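PDB 1RFE: conserved protein from Mycobacterium tuberculosis, which is of unknown function but probably binds coenzyme F420 and may act as an oxidoreductase on CH-CH groups. Local coordinates for residues Y80-I94 / G133-R147. Residues are numbered along the deposited sequence; the frame is centred on the assembly and turned at random.
Sequences YDTLRGVSFEGVAEI and GVRIVARRTRSWDHR
Strand 84-94 pairs with two successive antiparallel strands, 133-138 and 140-145, in the curled sheet of the pyridoxamine 5'-phosphate oxidase-like fold, and a classic beta bulge marks the corner between them. There E89 O accepts from both R139 N (2.9 Å) and R140 N (3.1 Å), which shifts the register by one residue; G90, lacking a side chain, lies close against V137 O and A138. On the 140-145 side, W144 lays its indole over the backbone of G85: G85 CA sits 3.7 Å from the centroid of the six-membered ring, a CH-pi contact. With CG placed between the backbone N and carbonyl carbon (chi1 64°), the indole folds across the neighbouring strand, and S87 CB meets its edge.

Beyond the strand ends, H146 binds residues 80-83 through backbone and ring. Its N donates almost straight to L83 O (2.8 Å), while ND1 reaches Y80 O, lying near the imidazole plane, at 2.9 Å. The ring also directs its edge at the Y80 face, their planes 62° apart, and L83 CB covers one of its own faces; these contacts together should restrict ring rotation.

Charged pairs line the same sheet face as W144. R135 NH1 meets E93 OE1 at 3.0 Å in a salt bridge whose hydrogen bond is weak, while R135 NE forms a salt bridge with E49, a second acidic partner for this arginine. R140 NH1 and E89 OE1 form a longer bridge, 3.6 Å. On the opposite face the F88 ring turns its edge to T141 OG1, and A92 CB packs on V134 CG1 (3.7 Å); A138 CB, at the corner, also touches F88 CD1.

The face carrying V86, F88, A92 and V134 is covered in part by helix 12-21, touching V86 and F88 through F18 and V19, and by helix 59-66, whose L64 meets A92 and V134; the far edge of strand 84-94 pairs with strand 69-76.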
loop_
_atom_site.group_PDB
_atom_site.type_symbol
_atom_site.label_atom_id
_atom_site.label_comp_id
_atom_site.label_asym_id
_atom_site.label_seq_id
_atom_site.Cartn_x
_atom_site.Cartn_y
_atom_site.Cartn_z
ATOM N N TYR A 80 -13.005 2.313 -18.152
ATOM C CA TYR A 80 -13.379 3.534 -17.478
ATOM C C TYR A 80 -14.439 3.256 -16.443
ATOM O O TYR A 80 -14.405 3.823 -15.356
ATOM C CB TYR A 80 -13.832 4.631 -18.454
ATOM C CG TYR A 80 -14.288 5.872 -17.727
ATOM C CD1 TYR A 80 -13.364 6.822 -17.261
ATOM C CD2 TYR A 80 -15.625 6.083 -17.474
ATOM C CE1 TYR A 80 -13.782 7.972 -16.573
ATOM C CE2 TYR A 80 -16.067 7.227 -16.787
ATOM C CZ TYR A 80 -15.142 8.167 -16.340
ATOM O OH TYR A 80 -15.599 9.271 -15.646
ATOM N N ASP A 81 -15.373 2.364 -16.746
ATOM C CA ASP A 81 -16.506 2.160 -15.860
ATOM C C ASP A 81 -16.127 1.342 -14.621
ATOM O O ASP A 81 -16.873 1.334 -13.681
ATOM C CB ASP A 81 -17.713 1.516 -16.574
ATOM C CG ASP A 81 -17.471 0.067 -16.985
ATOM O OD1 ASP A 81 -16.618 -0.225 -17.870
ATOM O OD2 ASP A 81 -18.123 -0.866 -16.497
ATOM N N THR A 82 -15.009 0.630 -14.653
ATOM C CA THR A 82 -14.546 -0.184 -13.513
ATOM C C THR A 82 -13.319 0.372 -12.760
ATOM O O THR A 82 -12.805 -0.313 -11.826
ATOM C CB THR A 82 -14.217 -1.641 -13.957
ATOM O OG1 THR A 82 -13.286 -1.656 -15.056
ATOM C CG2 THR A 82 -15.469 -2.395 -14.468
ATOM N N LEU A 83 -12.840 1.575 -13.111
ATOM C CA LEU A 83 -11.674 2.121 -12.406
ATOM C C LEU A 83 -12.040 2.271 -10.948
ATOM O O LEU A 83 -13.102 2.779 -10.625
ATOM C CB LEU A 83 -11.186 3.496 -12.914
ATOM C CG LEU A 83 -11.003 3.671 -14.405
ATOM C CD1 LEU A 83 -10.771 5.156 -14.786
ATOM C CD2 LEU A 83 -9.899 2.741 -14.963
ATOM N N ARG A 84 -11.173 1.763 -10.083
ATOM C CA ARG A 84 -11.304 1.990 -8.674
ATOM C C ARG A 84 -9.940 2.068 -7.987
ATOM O O ARG A 84 -8.919 1.536 -8.484
ATOM C CB ARG A 84 -12.180 0.977 -8.011
ATOM C CG ARG A 84 -12.018 -0.447 -8.363
ATOM C CD ARG A 84 -12.505 -1.363 -7.189
ATOM N NE ARG A 84 -11.960 -2.700 -7.279
ATOM C CZ ARG A 84 -12.499 -3.788 -6.766
ATOM N NH1 ARG A 84 -13.673 -3.759 -6.116
ATOM N NH2 ARG A 84 -11.851 -4.941 -6.924
ATOM N N GLY A 85 -9.934 2.776 -6.868
ATOM C CA GLY A 85 -8.708 3.022 -6.191
ATOM C C GLY A 85 -8.823 3.842 -4.928
ATOM O O GLY A 85 -9.884 4.344 -4.571
ATOM N N VAL A 86 -7.678 3.963 -4.266
ATOM C CA VAL A 86 -7.576 4.729 -3.063
ATOM C C VAL A 86 -6.144 5.292 -2.985
ATOM O O VAL A 86 -5.164 4.607 -3.272
ATOM C CB VAL A 86 -7.972 3.927 -1.824
ATOM C CG1 VAL A 86 -7.039 2.728 -1.623
ATOM C CG2 VAL A 86 -7.985 4.774 -0.640
ATOM N N SER A 87 -6.068 6.553 -2.615
ATOM C CA SER A 87 -4.826 7.307 -2.623
ATOM C C SER A 87 -4.673 7.920 -1.228
ATOM O O SER A 87 -5.583 8.634 -0.756
ATOM C CB SER A 87 -4.928 8.416 -3.680
ATOM O OG SER A 87 -3.698 9.098 -3.809
ATOM N N PHE A 88 -3.550 7.624 -0.581
ATOM C CA PHE A 88 -3.247 8.030 0.791
ATOM C C PHE A 88 -2.084 9.008 0.761
ATOM O O PHE A 88 -1.102 8.805 0.034
ATOM C CB PHE A 88 -2.777 6.827 1.635
ATOM C CG PHE A 88 -3.801 5.709 1.744
ATOM C CD1 PHE A 88 -4.974 5.910 2.416
ATOM C CD2 PHE A 88 -3.591 4.483 1.137
ATOM C CE1 PHE A 88 -5.891 4.891 2.541
ATOM C CE2 PHE A 88 -4.526 3.447 1.253
ATOM C CZ PHE A 88 -5.638 3.641 1.950
ATOM N N GLU A 89 -2.202 10.079 1.535
ATOM C CA GLU A 89 -1.086 10.939 1.793
ATOM C C GLU A 89 -0.971 10.959 3.315
ATOM O O GLU A 89 -1.967 10.946 4.009
ATOM C CB GLU A 89 -1.301 12.337 1.189
ATOM C CG GLU A 89 -1.365 12.294 -0.328
ATOM C CD GLU A 89 -1.628 13.614 -0.997
ATOM O OE1 GLU A 89 -1.761 14.621 -0.252
ATOM O OE2 GLU A 89 -1.651 13.647 -2.292
ATOM N N GLY A 90 0.246 10.941 3.813
ATOM C CA GLY A 90 0.455 10.942 5.258
ATOM C C GLY A 90 1.881 10.975 5.672
ATOM O O GLY A 90 2.722 11.650 5.044
ATOM N N VAL A 91 2.134 10.222 6.746
ATOM C CA VAL A 91 3.452 10.093 7.333
ATOM C C VAL A 91 3.716 8.606 7.585
ATOM O O VAL A 91 2.796 7.819 7.828
ATOM C CB VAL A 91 3.590 10.914 8.644
ATOM C CG1 VAL A 91 3.354 12.387 8.393
ATOM C CG2 VAL A 91 2.637 10.411 9.718
ATOM N N ALA A 92 4.972 8.228 7.442
ATOM C CA ALA A 92 5.449 6.909 7.784
ATOM C C ALA A 92 6.214 6.972 9.109
ATOM O O ALA A 92 6.915 7.933 9.332
ATOM C CB ALA A 92 6.402 6.454 6.759
ATOM N N GLU A 93 6.052 5.945 9.965
ATOM C CA GLU A 93 7.001 5.643 11.033
ATOM C C GLU A 93 7.860 4.414 10.679
ATOM O O GLU A 93 7.365 3.397 10.230
ATOM C CB GLU A 93 6.256 5.348 12.313
ATOM C CG GLU A 93 7.143 5.073 13.524
ATOM C CD GLU A 93 6.350 4.491 14.701
ATOM O OE1 GLU A 93 5.113 4.316 14.549
ATOM O OE2 GLU A 93 6.978 4.190 15.759
ATOM N N ILE A 94 9.159 4.548 10.926
ATOM C CA ILE A 94 10.129 3.485 10.859
ATOM C C ILE A 94 10.237 2.800 12.219
ATOM O O ILE A 94 10.450 3.424 13.243
ATOM C CB ILE A 94 11.462 4.052 10.340
ATOM C CG1 ILE A 94 11.214 4.681 8.971
ATOM C CG2 ILE A 94 12.552 3.006 10.282
ATOM C CD1 ILE A 94 12.446 5.067 8.214
ATOM N N GLY A 133 10.327 -2.088 9.573
ATOM C CA GLY A 133 8.931 -1.942 9.229
ATOM C C GLY A 133 8.650 -0.476 8.911
ATOM O O GLY A 133 9.272 0.401 9.509
ATOM N N VAL A 134 7.723 -0.220 7.974
ATOM C CA VAL A 134 7.311 1.124 7.650
ATOM C C VAL A 134 5.808 1.196 7.772
ATOM O O VAL A 134 5.072 0.665 6.938
ATOM C CB VAL A 134 7.778 1.543 6.219
ATOM C CG1 VAL A 134 7.184 2.916 5.834
ATOM C CG2 VAL A 134 9.298 1.610 6.152
ATOM N N ARG A 135 5.343 1.820 8.825
ATOM C CA ARG A 135 3.939 1.974 9.041
ATOM C C ARG A 135 3.437 3.239 8.346
ATOM O O ARG A 135 3.902 4.310 8.620
ATOM C CB ARG A 135 3.679 2.019 10.544
ATOM C CG ARG A 135 2.263 2.294 11.032
ATOM C CD ARG A 135 2.287 2.450 12.586
ATOM N NE ARG A 135 1.198 3.177 13.200
ATOM C CZ ARG A 135 1.250 4.430 13.721
ATOM N NH1 ARG A 135 2.355 5.201 13.751
ATOM N NH2 ARG A 135 0.140 4.913 14.260
ATOM N N ILE A 136 2.461 3.075 7.462
ATOM C CA ILE A 136 1.824 4.183 6.754
ATOM C C ILE A 136 0.612 4.687 7.533
ATOM O O ILE A 136 -0.384 3.968 7.783
ATOM C CB ILE A 136 1.489 3.774 5.330
ATOM C CG1 ILE A 136 2.826 3.390 4.666
ATOM C CG2 ILE A 136 0.727 4.927 4.594
ATOM C CD1 ILE A 136 2.771 2.975 3.252
ATOM N N VAL A 137 0.711 5.940 7.940
ATOM C CA VAL A 137 -0.398 6.590 8.622
ATOM C C VAL A 137 -0.995 7.666 7.734
ATOM O O VAL A 137 -0.330 8.636 7.403
ATOM C CB VAL A 137 0.056 7.240 9.905
ATOM C CG1 VAL A 137 -1.191 7.820 10.632
ATOM C CG2 VAL A 137 0.763 6.234 10.756
ATOM N N ALA A 138 -2.244 7.482 7.335
ATOM C CA ALA A 138 -2.852 8.372 6.395
ATOM C C ALA A 138 -3.435 9.588 7.160
ATOM O O ALA A 138 -4.016 9.442 8.231
ATOM C CB ALA A 138 -3.937 7.648 5.669
ATOM N N ARG A 139 -3.273 10.770 6.590
ATOM C CA ARG A 139 -3.970 11.957 7.062
ATOM C C ARG A 139 -4.990 12.442 6.058
ATOM O O ARG A 139 -5.876 13.157 6.424
ATOM C CB ARG A 139 -3.016 13.094 7.308
ATOM C CG ARG A 139 -1.698 12.652 7.833
ATOM C CD ARG A 139 -1.314 13.184 9.116
ATOM N NE ARG A 139 -1.630 12.116 10.095
ATOM C CZ ARG A 139 -0.980 12.014 11.250
ATOM N NH1 ARG A 139 -0.030 12.890 11.531
ATOM N NH2 ARG A 139 -1.267 11.065 12.126
ATOM N N ARG A 140 -4.792 12.100 4.788
ATOM C CA ARG A 140 -5.694 12.456 3.709
ATOM C C ARG A 140 -5.871 11.230 2.831
ATOM O O ARG A 140 -4.910 10.547 2.436
ATOM C CB ARG A 140 -5.168 13.611 2.910
ATOM C CG ARG A 140 -6.053 14.025 1.735
ATOM C CD ARG A 140 -5.726 15.437 1.118
ATOM N NE ARG A 140 -6.394 15.702 -0.180
ATOM C CZ ARG A 140 -6.093 15.104 -1.352
ATOM N NH1 ARG A 140 -5.160 14.155 -1.433
ATOM N NH2 ARG A 140 -6.732 15.459 -2.466
ATOM N N THR A 141 -7.133 10.957 2.555
ATOM C CA THR A 141 -7.549 9.813 1.823
ATOM C C THR A 141 -8.521 10.291 0.775
ATOM O O THR A 141 -9.444 11.024 1.074
ATOM C CB THR A 141 -8.262 8.867 2.739
ATOM O OG1 THR A 141 -7.337 8.363 3.704
ATOM C CG2 THR A 141 -8.755 7.618 1.972
ATOM N N ARG A 142 -8.296 9.842 -0.445
ATOM C CA ARG A 142 -9.205 10.027 -1.534
ATOM C C ARG A 142 -9.458 8.658 -2.147
ATOM O O ARG A 142 -8.538 7.848 -2.291
ATOM C CB ARG A 142 -8.623 10.981 -2.576
ATOM C CG ARG A 142 -8.649 12.453 -2.166
ATOM C CD ARG A 142 -10.070 13.001 -1.914
ATOM N NE ARG A 142 -10.072 14.391 -1.474
ATOM C CZ ARG A 142 -9.995 14.794 -0.205
ATOM N NH1 ARG A 142 -9.917 13.911 0.787
ATOM N NH2 ARG A 142 -9.993 16.106 0.075
ATOM N N SER A 143 -10.717 8.377 -2.466
ATOM C CA SER A 143 -11.042 7.091 -3.112
ATOM C C SER A 143 -11.988 7.241 -4.286
ATOM O O SER A 143 -12.650 8.292 -4.483
ATOM C CB SER A 143 -11.657 6.131 -2.094
ATOM O OG SER A 143 -12.862 6.637 -1.518
ATOM N N TRP A 144 -12.080 6.165 -5.071
ATOM C CA TRP A 144 -12.967 6.148 -6.199
ATOM C C TRP A 144 -13.368 4.722 -6.615
ATOM O O TRP A 144 -12.611 3.761 -6.510
ATOM C CB TRP A 144 -12.382 6.918 -7.362
ATOM C CG TRP A 144 -11.110 6.331 -7.932
ATOM C CD1 TRP A 144 -11.003 5.543 -9.018
ATOM C CD2 TRP A 144 -9.767 6.549 -7.455
ATOM N NE1 TRP A 144 -9.682 5.208 -9.237
ATOM C CE2 TRP A 144 -8.906 5.812 -8.280
ATOM C CE3 TRP A 144 -9.217 7.248 -6.375
ATOM C CZ2 TRP A 144 -7.498 5.798 -8.095
ATOM C CZ3 TRP A 144 -7.834 7.218 -6.180
ATOM C CH2 TRP A 144 -6.998 6.493 -7.035
ATOM N N ASP A 145 -14.597 4.612 -7.067
ATOM C CA ASP A 145 -15.101 3.364 -7.661
ATOM C C ASP A 145 -16.091 3.737 -8.733
ATOM O O ASP A 145 -17.228 4.127 -8.440
ATOM C CB ASP A 145 -15.754 2.462 -6.625
ATOM C CG ASP A 145 -16.089 1.082 -7.191
ATOM O OD1 ASP A 145 -15.929 0.882 -8.415
ATOM O OD2 ASP A 145 -16.467 0.134 -6.493
ATOM N N HIS A 146 -15.654 3.601 -9.978
ATOM C CA HIS A 146 -16.444 4.064 -11.099
ATOM C C HIS A 146 -17.669 3.192 -11.339
ATOM O O HIS A 146 -18.571 3.607 -12.044
ATOM C CB HIS A 146 -15.588 4.212 -12.347
ATOM C CG HIS A 146 -14.747 5.455 -12.342
ATOM N ND1 HIS A 146 -14.158 5.954 -13.476
ATOM C CD2 HIS A 146 -14.365 6.269 -11.331
ATOM C CE1 HIS A 146 -13.491 7.055 -13.170
ATOM N NE2 HIS A 146 -13.600 7.264 -11.877
ATOM N N ARG A 147 -17.706 1.989 -10.756
ATOM C CA ARG A 147 -18.948 1.192 -10.752
ATOM C C ARG A 147 -20.156 1.912 -10.140
ATOM O O ARG A 147 -21.319 1.597 -10.446
ATOM C CB ARG A 147 -18.762 -0.128 -10.013
ATOM C CG ARG A 147 -18.455 -1.288 -10.918
ATOM C CD ARG A 147 -17.043 -1.777 -10.815
ATOM N NE ARG A 147 -16.883 -2.567 -9.612
ATOM C CZ ARG A 147 -15.890 -3.404 -9.374
ATOM N NH1 ARG A 147 -14.893 -3.566 -10.256
ATOM N NH2 ARG A 147 -15.893 -4.080 -8.210
HETATM O O HOH W 1 -5.106 11.415 -0.699
#